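Local coordinates for protein 3-oxo-tetronate kinase (PDB 5DMH) that catalyses the ATP-dependent phosphorylation of 3-oxo-tetronate to 3-oxo-tetronate 4-phosphate, a step of four-carbon acid sugar metabolism, at residues 58-63 against 408-413; 34-39 against 78-83; 403-408 against 421-426. One frame throughout, in Å; residues are numbered along the deposited sequence.

The three contacts run through a row of neighbouring strands in the order 34-38, 78-82, 58-62, 407-415, 418-423. Contact 2 lies within the sugar-binding N-terminal domain, contact 3 within the nucleotide-binding C-terminal domain, and contact 1 bridges the two. Contact 1 is joined to contact 2 by a probable hydrogen bond from Thr61 N to Val80 O (2.9 Å) and shares Leu408 with contact 3, whereas contacts 2 and 3 approach no closer than about 7 Å between nearest atoms. The centres of contacts 2 and 3 lie about 16 Å apart. Relative to the bound ADP, the side chain of Asp39 in contact 2 is about 9 Å away and that of Gln60 in contact 1 about 14 Å.

Contact 1. Residues 58-63 against 408-413; sequences TVQTIG and LRIGAQ
Gln60 and Leu408 form an antiparallel hydrogen-bonded pair whose two backbone bonds differ in length. Leu408 N donates to Gln60 O at 2.8 Å, while the return bond from Gln60 N to Leu408 O is longer at 3.3 Å. Both are nearly straight, with an angle of 161° at the hydrogen. Toward Thr58 and Ile410 the strands draw apart, the spacing growing from 5.2 Å between Gln60 CA and Leu408 CA to 6.0 Å between Val59 CA and Arg409 CA. On that side a water takes over: it donates to Thr58 O at 2.6 Å and accepts from Ile410 N at 2.9 Å, bridging two backbone groups that do not bond directly.

The side chains of Gln60 and Leu408 leave the same face and run side by side. In Gln60, CG lies anti to the backbone N (chi1 170°) and the chain continues extended, which carries the amide past the Leu408 methyl, NE2 lying 3.9 Å from Leu408 CD1. Ile410 comes across the glutamine at roughly a right angle, with its CD1 methyl 4.1 Å from Gln60 OE1. Helix 41-53 covers this face, Ala44 and Thr45 touching Gln60. Ile62 and Arg406 share another backbone bond, continuing the join past Gln60. Along its other edge, strand 58-62 bonds to strand 78-82 through Val59 and Thr61.

Strand 58-62 thus carries the sugar-binding part of the chain up against the nucleotide-binding part. Because the polar links across these segments come from backbone groups and one water, they do not rest on side-chain chemistry; the glutamine amide adds van der Waals contact, and its buried NE2, without a partner in the model, probably carries a desolvation cost.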
loop_
_atom_site.group_PDB
_atom_site.type_symbol
_atom_site.label_atom_id
_atom_site.label_comp_id
_atom_site.label_asym_id
_atom_site.label_seq_id
_atom_site.Cartn_x
_atom_site.Cartn_y
_atom_site.Cartn_z
ATOM N N THR A 58 13.393 3.686 -8.886
ATOM C CA THR A 58 12.706 4.006 -7.648
ATOM C C THR A 58 13.363 3.349 -6.462
ATOM O O THR A 58 13.765 2.202 -6.548
ATOM C CB THR A 58 11.242 3.564 -7.724
ATOM O OG1 THR A 58 10.593 4.245 -8.800
ATOM C CG2 THR A 58 10.484 3.877 -6.424
ATOM N N VAL A 59 13.491 4.097 -5.366
ATOM C CA VAL A 59 13.915 3.534 -4.090
ATOM C C VAL A 59 12.808 3.715 -3.048
ATOM O O VAL A 59 12.213 4.788 -2.930
ATOM C CB VAL A 59 15.226 4.174 -3.591
ATOM C CG1 VAL A 59 15.490 3.797 -2.125
ATOM C CG2 VAL A 59 16.402 3.749 -4.484
ATOM N N GLN A 60 12.496 2.638 -2.332
ATOM C CA GLN A 60 11.521 2.695 -1.251
ATOM C C GLN A 60 12.273 2.762 0.069
ATOM O O GLN A 60 13.154 1.939 0.325
ATOM C CB GLN A 60 10.607 1.470 -1.255
ATOM C CG GLN A 60 9.758 1.373 -0.017
ATOM C CD GLN A 60 8.658 0.363 -0.160
ATOM O OE1 GLN A 60 8.232 0.057 -1.274
ATOM N NE2 GLN A 60 8.182 -0.163 0.960
ATOM N N THR A 61 11.943 3.751 0.895
ATOM C CA THR A 61 12.537 3.869 2.212
ATOM C C THR A 61 11.497 3.507 3.250
ATOM O O THR A 61 10.307 3.706 3.047
ATOM C CB THR A 61 13.056 5.304 2.501
ATOM O OG1 THR A 61 11.957 6.218 2.535
ATOM C CG2 THR A 61 14.076 5.734 1.464
ATOM N N ILE A 62 11.952 2.939 4.355
ATOM C CA ILE A 62 11.073 2.615 5.451
ATOM C C ILE A 62 11.169 3.798 6.385
ATOM O O ILE A 62 12.181 3.991 7.043
ATOM C CB ILE A 62 11.495 1.300 6.149
ATOM C CG1 ILE A 62 11.536 0.159 5.152
ATOM C CG2 ILE A 62 10.524 0.966 7.258
ATOM C CD1 ILE A 62 10.235 -0.025 4.357
ATOM N N GLY A 63 10.141 4.648 6.367
ATOM C CA GLY A 63 10.228 5.936 7.021
ATOM C C GLY A 63 11.366 6.733 6.437
ATOM O O GLY A 63 11.750 6.549 5.260
ATOM N N LEU A 408 14.165 -0.702 0.472
ATOM C CA LEU A 408 13.920 -1.844 -0.396
ATOM C C LEU A 408 14.218 -1.451 -1.842
ATOM O O LEU A 408 13.935 -0.315 -2.277
ATOM C CB LEU A 408 12.469 -2.309 -0.295
ATOM C CG LEU A 408 12.037 -2.923 1.033
ATOM C CD1 LEU A 408 10.554 -3.203 1.062
ATOM C CD2 LEU A 408 12.843 -4.173 1.291
ATOM N N ARG A 409 14.789 -2.415 -2.565
ATOM C CA ARG A 409 14.936 -2.354 -4.012
ATOM C C ARG A 409 13.785 -3.145 -4.639
ATOM O O ARG A 409 13.450 -4.221 -4.177
ATOM C CB ARG A 409 16.273 -2.973 -4.443
ATOM C CG ARG A 409 16.450 -2.935 -5.944
ATOM C CD ARG A 409 17.891 -2.726 -6.336
ATOM N NE ARG A 409 18.661 -3.956 -6.239
ATOM C CZ ARG A 409 19.059 -4.692 -7.280
ATOM N NH1 ARG A 409 18.758 -4.342 -8.524
ATOM N NH2 ARG A 409 19.770 -5.793 -7.073
ATOM N N ILE A 410 13.195 -2.607 -5.697
ATOM C CA ILE A 410 12.015 -3.202 -6.313
ATOM C C ILE A 410 12.387 -4.144 -7.453
ATOM O O ILE A 410 13.075 -3.756 -8.391
ATOM C CB ILE A 410 11.081 -2.077 -6.834
ATOM C CG1 ILE A 410 10.903 -0.995 -5.751
ATOM C CG2 ILE A 410 9.743 -2.626 -7.269
ATOM C CD1 ILE A 410 10.335 -1.504 -4.408
ATOM N N GLY A 411 11.957 -5.391 -7.355
ATOM C CA GLY A 411 12.215 -6.364 -8.398
ATOM C C GLY A 411 10.980 -6.531 -9.266
ATOM O O GLY A 411 10.206 -5.579 -9.448
ATOM N N ALA A 412 10.772 -7.752 -9.747
ATOM C CA ALA A 412 9.738 -8.030 -10.727
ATOM C C ALA A 412 8.377 -8.224 -10.097
ATOM O O ALA A 412 8.269 -8.686 -8.961
ATOM C CB ALA A 412 10.108 -9.260 -11.558
ATOM N N GLN A 413 7.333 -7.879 -10.854
ATOM C CA GLN A 413 5.964 -8.065 -10.390
ATOM C C GLN A 413 5.671 -9.556 -10.236
ATOM O O GLN A 413 5.935 -10.339 -11.141
ATOM C CB GLN A 413 4.978 -7.441 -11.392
ATOM C CG GLN A 413 3.511 -7.601 -10.993
ATOM C CD GLN A 413 2.594 -6.722 -11.812
ATOM O OE1 GLN A 413 2.767 -5.493 -11.869
ATOM N NE2 GLN A 413 1.621 -7.336 -12.471
HETATM O O HOH W 1 14.573 -0.272 -6.816
#

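Contact 2. Residues 34-39 against 78-83; sequences LGCIAD and ALVVAL
Val81 N donates to Cys36 O at 2.8 Å, one of five backbone bonds between residues 34-39 and 78-83. This bond is nearly straight at the hydrogen, although its donor stands 31° from the carbonyl plane. Ala38 N to Val81 O, at 2.9 Å, is straighter still (177°), so Val81 uses both its N-H and its carbonyl toward the same neighbour. Leu79 does likewise, donating to Leu34 O and accepting from Cys36 N. Beside the first of these bonds, Ala78 CA makes a CA-H...O contact with Leu34 O at 3.3 Å.

The ladder is parallel, its axes 17° apart, and belongs to the alpha/beta core of the sugar-binding region. On the face of Leu34, Cys36, Val80 and Ala82, helix 41-53 packs against the sheet with Leu51 on Leu34, Leu47 on Cys36 and Ala44 on Val80 and Ala82. Here the Cys36 CB lies 4.0 Å from Val80 CG2.

Past the last paired residues, Leu83 N still reaches Ala38 O, carrying the pattern one residue past the end of strand 78-82. The Leu83 side chain reaches across toward strand 34-38, with CG set beside the backbone N, and CD1 meets Ile37 CG2 at 3.7 Å, the two chains meeting at a slant. Asp39 begins the loop that leads into helix 41-53, and its OD1 forms a salt bridge with Arg86. Its side chain lies about 7 Å from that of Glu394, a probable ATP-binding residue.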
loop_
_atom_site.group_PDB
_atom_site.type_symbol
_atom_site.label_atom_id
_atom_site.label_comp_id
_atom_site.label_asym_id
_atom_site.label_seq_id
_atom_site.Cartn_x
_atom_site.Cartn_y
_atom_site.Cartn_z
ATOM N N LEU A 34 10.216 12.745 -8.394
ATOM C CA LEU A 34 8.913 12.436 -7.826
ATOM C C LEU A 34 9.029 11.878 -6.418
ATOM O O LEU A 34 9.726 10.877 -6.204
ATOM C CB LEU A 34 8.207 11.410 -8.709
ATOM C CG LEU A 34 6.739 11.128 -8.403
ATOM C CD1 LEU A 34 5.852 12.320 -8.744
ATOM C CD2 LEU A 34 6.278 9.913 -9.189
ATOM N N GLY A 35 8.347 12.516 -5.463
ATOM C CA GLY A 35 8.413 12.092 -4.077
ATOM C C GLY A 35 7.061 11.581 -3.626
ATOM O O GLY A 35 6.064 12.249 -3.836
ATOM N N CYS A 36 7.017 10.378 -3.057
ATOM C CA CYS A 36 5.758 9.718 -2.775
ATOM C C CYS A 36 5.707 9.349 -1.306
ATOM O O CYS A 36 6.715 8.994 -0.707
ATOM C CB CYS A 36 5.611 8.471 -3.617
ATOM S SG CYS A 36 5.906 8.727 -5.384
ATOM N N ILE A 37 4.536 9.507 -0.733
ATOM C CA ILE A 37 4.279 9.160 0.641
ATOM C C ILE A 37 3.158 8.147 0.640
ATOM O O ILE A 37 2.043 8.477 0.226
ATOM C CB ILE A 37 3.839 10.393 1.409
ATOM C CG1 ILE A 37 4.956 11.442 1.361
ATOM C CG2 ILE A 37 3.503 10.027 2.826
ATOM C CD1 ILE A 37 4.496 12.807 1.833
ATOM N N ALA A 38 3.451 6.932 1.110
ATOM C CA ALA A 38 2.465 5.856 1.137
ATOM C C ALA A 38 2.009 5.529 2.568
ATOM O O ALA A 38 2.832 5.426 3.495
ATOM C CB ALA A 38 3.024 4.600 0.460
ATOM N N ASP A 39 0.703 5.376 2.737
ATOM C CA ASP A 39 0.129 5.121 4.043
ATOM C C ASP A 39 0.213 3.667 4.556
ATOM O O ASP A 39 -0.249 3.376 5.653
ATOM C CB ASP A 39 -1.300 5.642 4.130
ATOM C CG ASP A 39 -2.342 4.733 3.472
ATOM O OD1 ASP A 39 -2.022 3.848 2.661
ATOM O OD2 ASP A 39 -3.522 4.931 3.811
ATOM N N ALA A 78 12.608 8.402 -8.558
ATOM C CA ALA A 78 11.460 8.507 -7.670
ATOM C C ALA A 78 11.809 7.927 -6.335
ATOM O O ALA A 78 12.575 6.975 -6.268
ATOM C CB ALA A 78 10.235 7.760 -8.241
ATOM N N LEU A 79 11.249 8.508 -5.278
ATOM C CA LEU A 79 11.457 8.035 -3.917
ATOM C C LEU A 79 10.096 7.763 -3.325
ATOM O O LEU A 79 9.193 8.601 -3.457
ATOM C CB LEU A 79 12.158 9.124 -3.098
ATOM C CG LEU A 79 13.570 9.523 -3.541
ATOM C CD1 LEU A 79 14.028 10.746 -2.775
ATOM C CD2 LEU A 79 14.518 8.390 -3.307
ATOM N N VAL A 80 9.931 6.602 -2.699
ATOM C CA VAL A 80 8.676 6.233 -2.049
ATOM C C VAL A 80 8.908 5.996 -0.563
ATOM O O VAL A 80 9.569 5.032 -0.179
ATOM C CB VAL A 80 8.040 4.942 -2.642
ATOM C CG1 VAL A 80 6.742 4.592 -1.880
ATOM C CG2 VAL A 80 7.724 5.115 -4.140
ATOM N N VAL A 81 8.364 6.887 0.259
ATOM C CA VAL A 81 8.444 6.748 1.704
ATOM C C VAL A 81 7.271 5.920 2.246
ATOM O O VAL A 81 6.111 6.315 2.161
ATOM C CB VAL A 81 8.495 8.142 2.399
ATOM C CG1 VAL A 81 8.532 7.979 3.924
ATOM C CG2 VAL A 81 9.674 8.957 1.890
ATOM N N ALA A 82 7.587 4.758 2.820
ATOM C CA ALA A 82 6.609 3.907 3.446
ATOM C C ALA A 82 6.327 4.312 4.902
ATOM O O ALA A 82 7.236 4.349 5.743
ATOM C CB ALA A 82 7.105 2.472 3.396
ATOM N N LEU A 83 5.082 4.653 5.177
ATOM C CA LEU A 83 4.600 4.922 6.528
ATOM C C LEU A 83 3.593 3.849 6.960
ATOM O O LEU A 83 2.956 3.228 6.109
ATOM C CB LEU A 83 3.904 6.281 6.606
ATOM C CG LEU A 83 4.690 7.505 6.155
ATOM C CD1 LEU A 83 3.860 8.785 6.310
ATOM C CD2 LEU A 83 6.035 7.606 6.903
#

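Contact 3. Residues 403-408 against 421-426; sequences LGVRAL and TVTLDA
This is an apolar and water-mediated contact at the open end of the beta hairpin made by strands 407-415 and 418-423, where the two strands part. Instead of a direct hydrogen bond, a water links the backbones: it donates to Ala407 O and accepts from Leu424 N, each at 2.8 Å. One step further in, Leu408 CA offers a CA-H...O contact to Val422 O at 3.4 Å, with 136° at the hydrogen.

The apolar part gathers around the Thr423 methyl. Its CG2 lies 3.8 Å from Val405 CG1 and 3.9 Å from Leu408 CD2, the valine crossing the threonine at about a right angle. With chi1 at 68°, Thr423 holds OG1 between its backbone N and carbonyl carbon and leaves CG2 to meet these methyls. That hydroxyl donates to Asp425 OD2 at 2.6 Å, approaching on the anti side of the carboxylate and 26° out of its plane, and also bonds to Leu429 N. The branched end of Leu408 straddles Thr421 OG1, CD1 and CD2 both lying 3.8 Å from it; the hydroxyl itself bonds to Leu431 O.

Helix 393-403 ends in a Schellman motif at Gly404, and the chain then enters strand 407-415. Leu403 packs on helix 362-382, Arg406 bonds through its backbone to Ile62 of strand 58-62, and the backbone of Thr421 is hydrogen-bonded to Leu431 of strand 430-434.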
loop_
_atom_site.group_PDB
_atom_site.type_symbol
_atom_site.label_atom_id
_atom_site.label_comp_id
_atom_site.label_asym_id
_atom_site.label_seq_id
_atom_site.Cartn_x
_atom_site.Cartn_y
_atom_site.Cartn_z
ATOM N N LEU A 403 11.747 -6.260 11.617
ATOM C CA LEU A 403 12.959 -6.715 10.923
ATOM C C LEU A 403 14.056 -5.667 10.798
ATOM O O LEU A 403 15.193 -5.991 10.426
ATOM C CB LEU A 403 12.615 -7.203 9.520
ATOM C CG LEU A 403 11.787 -8.479 9.394
ATOM C CD1 LEU A 403 11.353 -8.663 7.957
ATOM C CD2 LEU A 403 12.564 -9.695 9.884
ATOM N N GLY A 404 13.749 -4.407 11.079
ATOM C CA GLY A 404 14.752 -3.364 11.024
ATOM C C GLY A 404 15.162 -2.937 9.620
ATOM O O GLY A 404 16.211 -2.338 9.441
ATOM N N VAL A 405 14.313 -3.209 8.635
ATOM C CA VAL A 405 14.602 -2.882 7.246
ATOM C C VAL A 405 14.607 -1.367 7.070
ATOM O O VAL A 405 13.693 -0.701 7.532
ATOM C CB VAL A 405 13.550 -3.506 6.331
ATOM C CG1 VAL A 405 13.744 -3.085 4.896
ATOM C CG2 VAL A 405 13.602 -5.034 6.459
ATOM N N ARG A 406 15.614 -0.842 6.384
ATOM C CA ARG A 406 15.701 0.597 6.152
ATOM C C ARG A 406 15.217 1.033 4.764
ATOM O O ARG A 406 14.750 2.164 4.591
ATOM C CB ARG A 406 17.138 1.088 6.397
ATOM C CG ARG A 406 17.546 1.022 7.871
ATOM C CD ARG A 406 19.051 1.203 8.069
ATOM N NE ARG A 406 19.446 0.888 9.443
ATOM C CZ ARG A 406 20.689 0.965 9.913
ATOM N NH1 ARG A 406 21.688 1.356 9.129
ATOM N NH2 ARG A 406 20.934 0.649 11.177
ATOM N N ALA A 407 15.333 0.145 3.782
ATOM C CA ALA A 407 14.981 0.496 2.406
ATOM C C ALA A 407 14.875 -0.779 1.592
ATOM O O ALA A 407 15.404 -1.811 1.991
ATOM C CB ALA A 407 16.016 1.437 1.814
ATOM N N LEU A 408 14.165 -0.702 0.472
ATOM C CA LEU A 408 13.920 -1.844 -0.396
ATOM C C LEU A 408 14.218 -1.451 -1.842
ATOM O O LEU A 408 13.935 -0.315 -2.277
ATOM C CB LEU A 408 12.469 -2.309 -0.295
ATOM C CG LEU A 408 12.037 -2.923 1.033
ATOM C CD1 LEU A 408 10.554 -3.203 1.062
ATOM C CD2 LEU A 408 12.843 -4.173 1.291
ATOM N N THR A 421 10.814 -7.826 -3.748
ATOM C CA THR A 421 11.707 -6.758 -3.293
ATOM C C THR A 421 12.889 -7.388 -2.573
ATOM O O THR A 421 12.814 -8.534 -2.127
ATOM C CB THR A 421 11.004 -5.758 -2.314
ATOM O OG1 THR A 421 10.759 -6.383 -1.050
ATOM C CG2 THR A 421 9.676 -5.240 -2.868
ATOM N N VAL A 422 13.990 -6.645 -2.471
ATOM C CA VAL A 422 15.088 -7.076 -1.642
ATOM C C VAL A 422 15.617 -5.901 -0.825
ATOM O O VAL A 422 15.490 -4.751 -1.239
ATOM C CB VAL A 422 16.204 -7.721 -2.478
ATOM C CG1 VAL A 422 15.685 -9.003 -3.122
ATOM C CG2 VAL A 422 16.733 -6.752 -3.534
ATOM N N THR A 423 16.185 -6.196 0.342
ATOM C CA THR A 423 16.827 -5.154 1.137
ATOM C C THR A 423 18.208 -4.894 0.562
ATOM O O THR A 423 18.641 -5.594 -0.352
ATOM C CB THR A 423 16.980 -5.549 2.629
ATOM O OG1 THR A 423 17.916 -6.622 2.759
ATOM C CG2 THR A 423 15.671 -5.950 3.213
ATOM N N LEU A 424 18.916 -3.904 1.101
ATOM C CA LEU A 424 20.258 -3.569 0.607
ATOM C C LEU A 424 21.442 -4.074 1.472
ATOM O O LEU A 424 22.579 -3.650 1.287
ATOM C CB LEU A 424 20.356 -2.050 0.376
ATOM C CG LEU A 424 19.375 -1.473 -0.652
ATOM C CD1 LEU A 424 19.680 -0.016 -0.925
ATOM C CD2 LEU A 424 19.409 -2.261 -1.955
ATOM N N ASP A 425 21.177 -5.002 2.385
ATOM C CA ASP A 425 22.209 -5.583 3.246
ATOM C C ASP A 425 23.230 -6.396 2.441
ATOM O O ASP A 425 22.958 -6.796 1.311
ATOM C CB ASP A 425 21.559 -6.502 4.292
ATOM C CG ASP A 425 20.477 -5.800 5.113
ATOM O OD1 ASP A 425 20.825 -4.976 5.976
ATOM O OD2 ASP A 425 19.277 -6.095 4.914
ATOM N N ALA A 426 24.402 -6.657 3.020
ATOM C CA ALA A 426 25.390 -7.471 2.326
ATOM C C ALA A 426 24.774 -8.824 1.992
ATOM O O ALA A 426 24.974 -9.352 0.901
ATOM C CB ALA A 426 26.648 -7.638 3.166
HETATM O O HOH W 2 17.960 -2.189 3.070
#